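Local coordinates for peptidoglycan synthetase penicillin-binding protein 3 (Bifidobacterium adolescentis, PDB 4YE5) that probably binds penicillin and, as a member of the transpeptidase family, is thought to cross-link peptidoglycan strands in the cell wall, at residues Gln370-Asn375 with Val408-Asn413; Val423-Arg428 with Gly447-Val452; Leu256-Ser261 with Ser276-Glu281. One frame throughout, in Å; residues are numbered along the deposited sequence.

Contact 1: Gln370-Asn375 with Val408-Asn413; sequences QATGLN and VMQLTN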
loop_
_atom_site.group_PDB
_atom_site.type_symbol
_atom_site.label_atom_id
_atom_site.label_comp_id
_atom_site.label_asym_id
_atom_site.label_seq_id
_atom_site.Cartn_x
_atom_site.Cartn_y
_atom_site.Cartn_z
ATOM N N GLN A 370 3.238 -15.781 -7.360
ATOM C CA GLN A 370 4.341 -15.368 -6.501
ATOM C C GLN A 370 4.047 -14.036 -5.812
ATOM O O GLN A 370 3.330 -13.180 -6.353
ATOM C CB GLN A 370 5.613 -15.248 -7.335
ATOM C CG GLN A 370 5.887 -16.472 -8.179
ATOM C CD GLN A 370 6.842 -16.177 -9.300
ATOM O OE1 GLN A 370 8.004 -15.852 -9.067
ATOM N NE2 GLN A 370 6.353 -16.267 -10.532
ATOM N N ALA A 371 4.608 -13.851 -4.625
ATOM C CA ALA A 371 4.428 -12.609 -3.898
ATOM C C ALA A 371 4.929 -11.439 -4.751
ATOM O O ALA A 371 5.932 -11.560 -5.457
ATOM C CB ALA A 371 5.173 -12.673 -2.567
ATOM N N THR A 372 4.221 -10.319 -4.725
ATOM C CA THR A 372 4.712 -9.122 -5.421
ATOM C C THR A 372 6.029 -8.636 -4.823
ATOM O O THR A 372 6.826 -7.974 -5.489
ATOM C CB THR A 372 3.722 -7.959 -5.319
ATOM O OG1 THR A 372 3.537 -7.623 -3.937
ATOM C CG2 THR A 372 2.380 -8.348 -5.953
ATOM N N GLY A 373 6.249 -8.964 -3.557
ATOM C CA GLY A 373 7.402 -8.448 -2.838
ATOM C C GLY A 373 7.089 -7.119 -2.163
ATOM O O GLY A 373 7.917 -6.584 -1.442
ATOM N N LEU A 374 5.888 -6.586 -2.381
ATOM C CA LEU A 374 5.489 -5.329 -1.727
ATOM C C LEU A 374 5.277 -5.469 -0.219
ATOM O O LEU A 374 5.346 -4.479 0.515
ATOM C CB LEU A 374 4.208 -4.775 -2.355
ATOM C CG LEU A 374 4.294 -4.290 -3.808
ATOM C CD1 LEU A 374 2.895 -4.228 -4.408
ATOM C CD2 LEU A 374 4.988 -2.940 -3.901
ATOM N N ASN A 375 4.990 -6.688 0.228
ATOM C CA ASN A 375 4.736 -6.981 1.647
ATOM C C ASN A 375 3.565 -6.221 2.264
ATOM O O ASN A 375 3.588 -5.903 3.446
ATOM C CB ASN A 375 5.981 -6.742 2.502
ATOM C CG ASN A 375 7.182 -7.523 2.018
ATOM O OD1 ASN A 375 7.079 -8.703 1.671
ATOM N ND2 ASN A 375 8.337 -6.863 1.986
ATOM N N VAL A 408 -4.766 -7.639 -8.211
ATOM C CA VAL A 408 -4.621 -6.572 -9.182
ATOM C C VAL A 408 -3.161 -6.157 -9.396
ATOM O O VAL A 408 -2.787 -5.760 -10.509
ATOM C CB VAL A 408 -5.553 -5.349 -8.849
ATOM C CG1 VAL A 408 -5.023 -4.537 -7.667
ATOM C CG2 VAL A 408 -5.722 -4.444 -10.086
HETATM N N MSE A 409 -2.322 -6.271 -8.358
HETATM C CA MSE A 409 -0.917 -5.873 -8.486
HETATM C C MSE A 409 -0.160 -6.842 -9.406
HETATM O O MSE A 409 0.673 -6.440 -10.227
HETATM C CB MSE A 409 -0.214 -5.814 -7.116
HETATM C CG MSE A 409 -0.774 -4.772 -6.149
HETATM SE SE MSE A 409 -2.294 -5.448 -5.124
HETATM C CE MSE A 409 -1.380 -6.635 -3.853
ATOM N N GLN A 410 -0.423 -8.131 -9.236
ATOM C CA GLN A 410 0.213 -9.150 -10.071
ATOM C C GLN A 410 -0.227 -9.021 -11.535
ATOM O O GLN A 410 0.587 -9.118 -12.452
ATOM C CB GLN A 410 -0.168 -10.538 -9.569
ATOM C CG GLN A 410 0.467 -10.903 -8.234
ATOM C CD GLN A 410 -0.074 -12.215 -7.718
ATOM O OE1 GLN A 410 -1.271 -12.481 -7.853
ATOM N NE2 GLN A 410 0.798 -13.054 -7.142
ATOM N N LEU A 411 -1.516 -8.803 -11.752
ATOM C CA LEU A 411 -2.023 -8.660 -13.113
ATOM C C LEU A 411 -1.379 -7.439 -13.782
ATOM O O LEU A 411 -0.956 -7.480 -14.932
ATOM C CB LEU A 411 -3.545 -8.490 -13.078
ATOM C CG LEU A 411 -4.214 -8.419 -14.451
ATOM C CD1 LEU A 411 -3.810 -9.624 -15.253
ATOM C CD2 LEU A 411 -5.733 -8.349 -14.290
ATOM N N THR A 412 -1.287 -6.356 -13.024
ATOM C CA THR A 412 -0.791 -5.102 -13.531
ATOM C C THR A 412 0.707 -5.220 -13.833
ATOM O O THR A 412 1.169 -4.730 -14.854
ATOM C CB THR A 412 -1.069 -3.969 -12.531
ATOM O OG1 THR A 412 -2.488 -3.775 -12.437
ATOM C CG2 THR A 412 -0.435 -2.660 -12.986
ATOM N N ASN A 413 1.455 -5.881 -12.951
ATOM C CA ASN A 413 2.869 -6.101 -13.203
ATOM C C ASN A 413 3.116 -6.994 -14.430
ATOM O O ASN A 413 4.056 -6.759 -15.185
ATOM C CB ASN A 413 3.593 -6.691 -11.984
ATOM C CG ASN A 413 5.038 -6.214 -11.889
ATOM O OD1 ASN A 413 5.368 -5.119 -12.364
ATOM N ND2 ASN A 413 5.907 -7.023 -11.276
#
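Gln410 and Gln370 make the polar part of this contact, in which the first turn of helix 408-419 meets an irregular loop. Gln410 NE2 donates to Gln370 O across 2.7 Å, with an N-H...O angle of 146°. The acceptor lies almost in the plane of the Gln410 amide, but the donor stands above the carbonyl plane of Gln370, 38° out of it. A long chain suits Gln410: it runs extended beyond CG (chi2 173°), and CD with its amide is carried clear of the helix to the loop. The same NE2 also donates to Glu381 O.

Van der Waals contacts fill the rest. Thr372 points its methyl at the helix, where CG2 lies 3.8 Å from Met409 CB and 3.9 Å from Gln410 CG; the aliphatic base of the glutamine therefore works as a nonpolar surface. Leu374 CD1 rests 4.1 Å from CG of Met409, which is a selenomethionine in this crystal.

A local hydrogen bond shapes the loop. Thr372 OG1 accepts from Leu374 N at 3.0 Å, closing an ST turn, and is also hydrogen-bonded to Glu379 OE2. A branched threonine fits here because its hydroxyl serves the turn while its methyl serves the interface.

Chemically, then, the loop has no regular backbone pairing with the helix. Between these two segments it is held by one side-chain amide, which also reaches Glu381 O, and by a small patch of methyl and methylene groups, with the polar branch of Thr372 kept for the loop itself.

Contact 2: Val423-Arg428 with Gly447-Val452; sequences VKKPQR and GEATRV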
loop_
_atom_site.group_PDB
_atom_site.type_symbol
_atom_site.label_atom_id
_atom_site.label_comp_id
_atom_site.label_asym_id
_atom_site.label_seq_id
_atom_site.Cartn_x
_atom_site.Cartn_y
_atom_site.Cartn_z
ATOM N N VAL A 423 10.668 -6.702 -19.898
ATOM C CA VAL A 423 11.372 -6.750 -18.621
ATOM C C VAL A 423 10.365 -6.575 -17.476
ATOM O O VAL A 423 9.494 -5.704 -17.523
ATOM C CB VAL A 423 12.472 -5.665 -18.537
ATOM C CG1 VAL A 423 13.062 -5.573 -17.121
ATOM C CG2 VAL A 423 13.586 -5.938 -19.567
ATOM N N LYS A 424 10.454 -7.439 -16.474
ATOM C CA LYS A 424 9.619 -7.288 -15.281
ATOM C C LYS A 424 10.454 -6.739 -14.133
ATOM O O LYS A 424 11.476 -7.327 -13.759
ATOM C CB LYS A 424 8.995 -8.629 -14.859
ATOM C CG LYS A 424 8.050 -8.502 -13.642
ATOM C CD LYS A 424 7.140 -9.715 -13.477
ATOM C CE LYS A 424 7.900 -10.929 -12.974
ATOM N NZ LYS A 424 8.402 -10.748 -11.591
ATOM N N LYS A 425 10.023 -5.611 -13.578
ATOM C CA LYS A 425 10.641 -5.068 -12.372
ATOM C C LYS A 425 9.860 -5.414 -11.116
ATOM O O LYS A 425 8.650 -5.606 -11.165
ATOM C CB LYS A 425 10.762 -3.553 -12.480
ATOM C CG LYS A 425 11.895 -3.095 -13.385
ATOM C CD LYS A 425 12.195 -1.631 -13.145
ATOM C CE LYS A 425 13.424 -1.192 -13.886
ATOM N NZ LYS A 425 13.511 0.284 -13.873
ATOM N N PRO A 426 10.550 -5.486 -9.968
ATOM C CA PRO A 426 9.764 -5.574 -8.737
ATOM C C PRO A 426 8.980 -4.265 -8.575
ATOM O O PRO A 426 9.526 -3.197 -8.828
ATOM C CB PRO A 426 10.834 -5.709 -7.646
ATOM C CG PRO A 426 12.076 -5.099 -8.254
ATOM C CD PRO A 426 11.999 -5.419 -9.716
ATOM N N GLN A 427 7.712 -4.333 -8.195
ATOM C CA GLN A 427 6.968 -3.097 -7.966
ATOM C C GLN A 427 7.447 -2.414 -6.702
ATOM O O GLN A 427 8.030 -3.059 -5.829
ATOM C CB GLN A 427 5.472 -3.384 -7.874
ATOM C CG GLN A 427 4.877 -3.731 -9.223
ATOM C CD GLN A 427 3.704 -4.671 -9.073
ATOM O OE1 GLN A 427 3.805 -5.709 -8.392
ATOM N NE2 GLN A 427 2.591 -4.334 -9.714
ATOM N N ARG A 428 7.196 -1.112 -6.608
ATOM C CA ARG A 428 7.613 -0.339 -5.433
ATOM C C ARG A 428 6.477 0.541 -4.936
ATOM O O ARG A 428 5.789 1.163 -5.731
ATOM C CB ARG A 428 8.823 0.552 -5.757
ATOM C CG ARG A 428 9.450 1.177 -4.524
ATOM C CD ARG A 428 10.808 1.843 -4.837
ATOM N NE ARG A 428 10.646 2.974 -5.753
ATOM C CZ ARG A 428 11.396 4.076 -5.742
ATOM N NH1 ARG A 428 12.373 4.227 -4.855
ATOM N NH2 ARG A 428 11.156 5.042 -6.618
ATOM N N GLY A 447 14.928 -8.191 -4.770
ATOM C CA GLY A 447 14.791 -8.869 -6.048
ATOM C C GLY A 447 15.061 -7.951 -7.230
ATOM O O GLY A 447 14.936 -6.730 -7.133
ATOM N N GLU A 448 15.423 -8.543 -8.358
ATOM C CA GLU A 448 15.908 -7.759 -9.483
ATOM C C GLU A 448 15.005 -7.771 -10.706
ATOM O O GLU A 448 14.104 -8.606 -10.841
ATOM C CB GLU A 448 17.311 -8.221 -9.872
ATOM C CG GLU A 448 17.523 -9.715 -9.725
ATOM C CD GLU A 448 18.995 -10.086 -9.632
ATOM O OE1 GLU A 448 19.740 -9.816 -10.600
ATOM O OE2 GLU A 448 19.407 -10.635 -8.587
ATOM N N ALA A 449 15.253 -6.817 -11.595
ATOM C CA ALA A 449 14.627 -6.823 -12.904
ATOM C C ALA A 449 15.000 -8.123 -13.618
ATOM O O ALA A 449 16.142 -8.560 -13.560
ATOM C CB ALA A 449 15.096 -5.621 -13.704
ATOM N N THR A 450 14.035 -8.754 -14.278
ATOM C CA THR A 450 14.334 -9.965 -15.033
ATOM C C THR A 450 13.721 -9.872 -16.416
ATOM O O THR A 450 12.619 -9.346 -16.571
ATOM C CB THR A 450 13.772 -11.236 -14.339
ATOM O OG1 THR A 450 12.339 -11.214 -14.392
ATOM C CG2 THR A 450 14.208 -11.289 -12.888
ATOM N N ARG A 451 14.400 -10.414 -17.416
ATOM C CA ARG A 451 13.786 -10.462 -18.737
ATOM C C ARG A 451 12.807 -11.626 -18.801
ATOM O O ARG A 451 13.198 -12.779 -18.581
ATOM C CB ARG A 451 14.832 -10.613 -19.851
ATOM C CG ARG A 451 14.192 -10.795 -21.251
ATOM C CD ARG A 451 15.131 -10.367 -22.406
ATOM N NE ARG A 451 15.590 -8.990 -22.241
ATOM C CZ ARG A 451 14.860 -7.909 -22.509
ATOM N NH1 ARG A 451 13.616 -8.028 -22.967
ATOM N NH2 ARG A 451 15.376 -6.705 -22.320
ATOM N N VAL A 452 11.552 -11.333 -19.137
ATOM C CA VAL A 452 10.531 -12.379 -19.259
ATOM C C VAL A 452 10.457 -12.907 -20.695
ATOM O O VAL A 452 10.352 -14.119 -20.917
ATOM C CB VAL A 452 9.139 -11.868 -18.797
ATOM C CG1 VAL A 452 8.087 -12.946 -18.975
ATOM C CG2 VAL A 452 9.188 -11.410 -17.329
HETATM O O HOH W 1 11.019 -9.216 -11.560
#
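Lys424 and Thr450 are joined by two backbone hydrogen bonds, Lys424 N to Thr450 O at 2.9 Å and Thr450 N to Lys424 O at 3.0 Å. Next to them Ala449 CA approaches Lys424 O at 3.3 Å as a CA-H...O contact. On the face of Val423 and Arg451, Val423 CG2 lies over one face of the guanidinium, 3.4 Å from Arg451 NH2, while CG1 meets Ala449 CB at 4.0 Å. On the other face Lys424 CB packs 3.7 Å from Val452 CG2.

This is a two-stranded antiparallel ribbon in the transpeptidase domain: Lys424 and Thr450 form its hydrogen-bonded pair, Val423 and Arg451 a non-hydrogen-bonded one. Beyond the paired residues Pro426, which has no N-H to offer a partner strand, instead sets CG 3.5 Å from Gly447 O.

Further out, the end of Lys424 is bent (chi4 67° turns NZ aside), and NZ donates to a water, which in turn donates to Lys424 O and Glu448 O. Arg451 NH1 is hydrogen-bonded to Lys421 O and Ile453 O, which helps hold the guanidinium with one face against Val423 CG2. Lys424 and Val452 both lean on Val417 of helix 408-419, and Lys425 NZ reaches Gln251 O.

Contact 3: Leu256-Ser261 with Ser276-Glu281; sequences LALADS and SRAVSE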
loop_
_atom_site.group_PDB
_atom_site.type_symbol
_atom_site.label_atom_id
_atom_site.label_comp_id
_atom_site.label_asym_id
_atom_site.label_seq_id
_atom_site.Cartn_x
_atom_site.Cartn_y
_atom_site.Cartn_z
ATOM N N LEU A 256 1.551 4.527 -8.409
ATOM C CA LEU A 256 1.113 5.909 -8.236
ATOM C C LEU A 256 -0.250 6.003 -7.585
ATOM O O LEU A 256 -0.592 7.050 -7.023
ATOM C CB LEU A 256 1.043 6.604 -9.593
ATOM C CG LEU A 256 2.276 7.372 -10.083
ATOM C CD1 LEU A 256 3.596 6.884 -9.497
ATOM C CD2 LEU A 256 2.311 7.251 -11.568
ATOM N N ALA A 257 -1.045 4.936 -7.716
ATOM C CA ALA A 257 -2.344 4.838 -7.051
ATOM C C ALA A 257 -2.737 3.383 -6.903
ATOM O O ALA A 257 -2.467 2.567 -7.788
ATOM C CB ALA A 257 -3.451 5.610 -7.828
ATOM N N LEU A 258 -3.400 3.071 -5.791
ATOM C CA LEU A 258 -3.917 1.731 -5.542
ATOM C C LEU A 258 -5.180 1.924 -4.738
ATOM O O LEU A 258 -5.120 2.248 -3.544
ATOM C CB LEU A 258 -2.902 0.894 -4.755
ATOM C CG LEU A 258 -3.249 -0.567 -4.435
ATOM C CD1 LEU A 258 -3.562 -1.333 -5.749
ATOM C CD2 LEU A 258 -2.091 -1.254 -3.689
ATOM N N ALA A 259 -6.321 1.743 -5.389
ATOM C CA ALA A 259 -7.569 2.308 -4.871
ATOM C C ALA A 259 -8.710 1.312 -4.887
ATOM O O ALA A 259 -8.728 0.390 -5.711
ATOM C CB ALA A 259 -7.950 3.537 -5.708
ATOM N N ASP A 260 -9.657 1.487 -3.964
ATOM C CA ASP A 260 -10.873 0.689 -3.985
ATOM C C ASP A 260 -12.081 1.607 -3.771
ATOM O O ASP A 260 -11.923 2.784 -3.435
ATOM C CB ASP A 260 -10.833 -0.444 -2.953
ATOM C CG ASP A 260 -10.688 0.062 -1.517
ATOM O OD1 ASP A 260 -11.484 0.925 -1.081
ATOM O OD2 ASP A 260 -9.748 -0.392 -0.832
ATOM N N SER A 261 -13.271 1.077 -4.017
ATOM C CA SER A 261 -14.506 1.857 -3.924
ATOM C C SER A 261 -15.041 1.953 -2.497
ATOM O O SER A 261 -16.074 2.577 -2.269
ATOM C CB SER A 261 -15.595 1.200 -4.790
ATOM O OG SER A 261 -15.699 -0.162 -4.409
ATOM N N SER A 276 -7.268 -3.061 2.428
ATOM C CA SER A 276 -7.985 -2.553 1.270
ATOM C C SER A 276 -8.342 -3.723 0.383
ATOM O O SER A 276 -7.511 -4.623 0.167
ATOM C CB SER A 276 -7.088 -1.616 0.462
ATOM O OG SER A 276 -7.700 -1.329 -0.787
ATOM N N ARG A 277 -9.560 -3.726 -0.144
ATOM C CA ARG A 277 -9.930 -4.759 -1.113
ATOM C C ARG A 277 -8.963 -4.827 -2.319
ATOM O O ARG A 277 -8.719 -5.895 -2.856
ATOM C CB ARG A 277 -11.346 -4.525 -1.622
ATOM C CG ARG A 277 -11.879 -5.704 -2.388
ATOM C CD ARG A 277 -13.233 -5.405 -2.997
ATOM N NE ARG A 277 -14.177 -4.846 -2.033
ATOM C CZ ARG A 277 -14.946 -5.560 -1.218
ATOM N NH1 ARG A 277 -14.870 -6.890 -1.205
ATOM N NH2 ARG A 277 -15.779 -4.934 -0.406
ATOM N N ALA A 278 -8.435 -3.683 -2.755
ATOM C CA ALA A 278 -7.433 -3.676 -3.834
ATOM C C ALA A 278 -6.217 -4.546 -3.493
ATOM O O ALA A 278 -5.652 -5.210 -4.365
ATOM C CB ALA A 278 -6.997 -2.221 -4.165
ATOM N N VAL A 279 -5.815 -4.550 -2.221
ATOM C CA VAL A 279 -4.693 -5.387 -1.776
ATOM C C VAL A 279 -5.048 -6.871 -1.698
ATOM O O VAL A 279 -4.272 -7.730 -2.147
ATOM C CB VAL A 279 -4.150 -4.912 -0.372
ATOM C CG1 VAL A 279 -3.129 -5.893 0.202
ATOM C CG2 VAL A 279 -3.538 -3.510 -0.471
ATOM N N SER A 280 -6.215 -7.186 -1.122
ATOM C CA SER A 280 -6.544 -8.582 -0.794
ATOM C C SER A 280 -7.270 -9.395 -1.875
ATOM O O SER A 280 -7.120 -10.612 -1.947
ATOM C CB SER A 280 -7.381 -8.636 0.493
ATOM O OG SER A 280 -8.545 -7.836 0.364
ATOM N N GLU A 281 -8.079 -8.739 -2.698
ATOM C CA GLU A 281 -8.928 -9.480 -3.633
ATOM C C GLU A 281 -8.123 -10.332 -4.631
ATOM O O GLU A 281 -7.162 -9.852 -5.236
ATOM C CB GLU A 281 -9.823 -8.506 -4.411
ATOM C CG GLU A 281 -11.019 -9.190 -5.054
ATOM C CD GLU A 281 -12.078 -9.565 -4.020
ATOM O OE1 GLU A 281 -12.169 -8.898 -2.974
ATOM O OE2 GLU A 281 -12.818 -10.526 -4.245
HETATM O O HOH W 2 -6.425 1.036 -1.379
HETATM O O HOH W 3 -11.819 -2.188 0.995
#
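The edge strand 255-260 of the five-stranded antiparallel sheet in the transpeptidase domain meets the short helix 277-280 here, Leu258 and Asp260 turning toward Ala278 and its neighbours. Leu258 supplies the apolar part: CD1 lies 3.9 Å from Ala278 CB, and CD2 is 4.2 Å from Val279 CG2, the two branched side chains crossing at about a right angle. Ala278 is small enough to let the helix approach the strand closely, its CB standing 3.5 Å from Ala259 O.

The polar part gathers at the helix start. Ser276 is the N-cap, and its OG accepts weakly from Ala278 N. Asp260 OD2 is modelled so near Ser276 OG that the detail of this pair is doubtful, and the place of OG, with its weak capping bond, is less certain too. With CG between the backbone N and the carbonyl carbon (chi1 60°), the Asp260 carboxylate is set beside the helix start; OD1 accepts from Asp262 N. The helix N terminus beside it would probably favour the charged form of Asp260. Arg277 N donates to a water at 3.0 Å; that water in turn makes a weak bond to Asp260 OD2. A second water donates to Leu258 O at 2.8 Å and also bonds Ser276 OG.

Strand 242-249 pairs with the edge strand, and its Trp242 makes a cation-pi contact with Arg277. Helix 157-160 touches Asp260 and Ser276 through Ser158, while Ala259 faces away from helix 277-280 onto helix 221-238.

In the fold
Along the chain the three contacts come in series, without nesting or crossing. Contact 3 closes first, bringing helix 277-280 back onto strand 255-260 after a short excursion through helix 269-273. Contact 1 follows, its loop holding helix 394-397 and ending on helix 408-419. That helix leads into strand 423-424, where contact 2 opens; strands 430-434 and 440-442 lie between its two sides. Contact 1 touches both others. Met409 O and Lys425 O probably accept from Gln427 NE2 and Asn413 ND2, tying the helix to the chain that follows strand 423-424, while Val408 CG1 packs 4.0 Å from Leu258 CD1. Contacts 2 and 3, centres about 21 Å apart, do not touch.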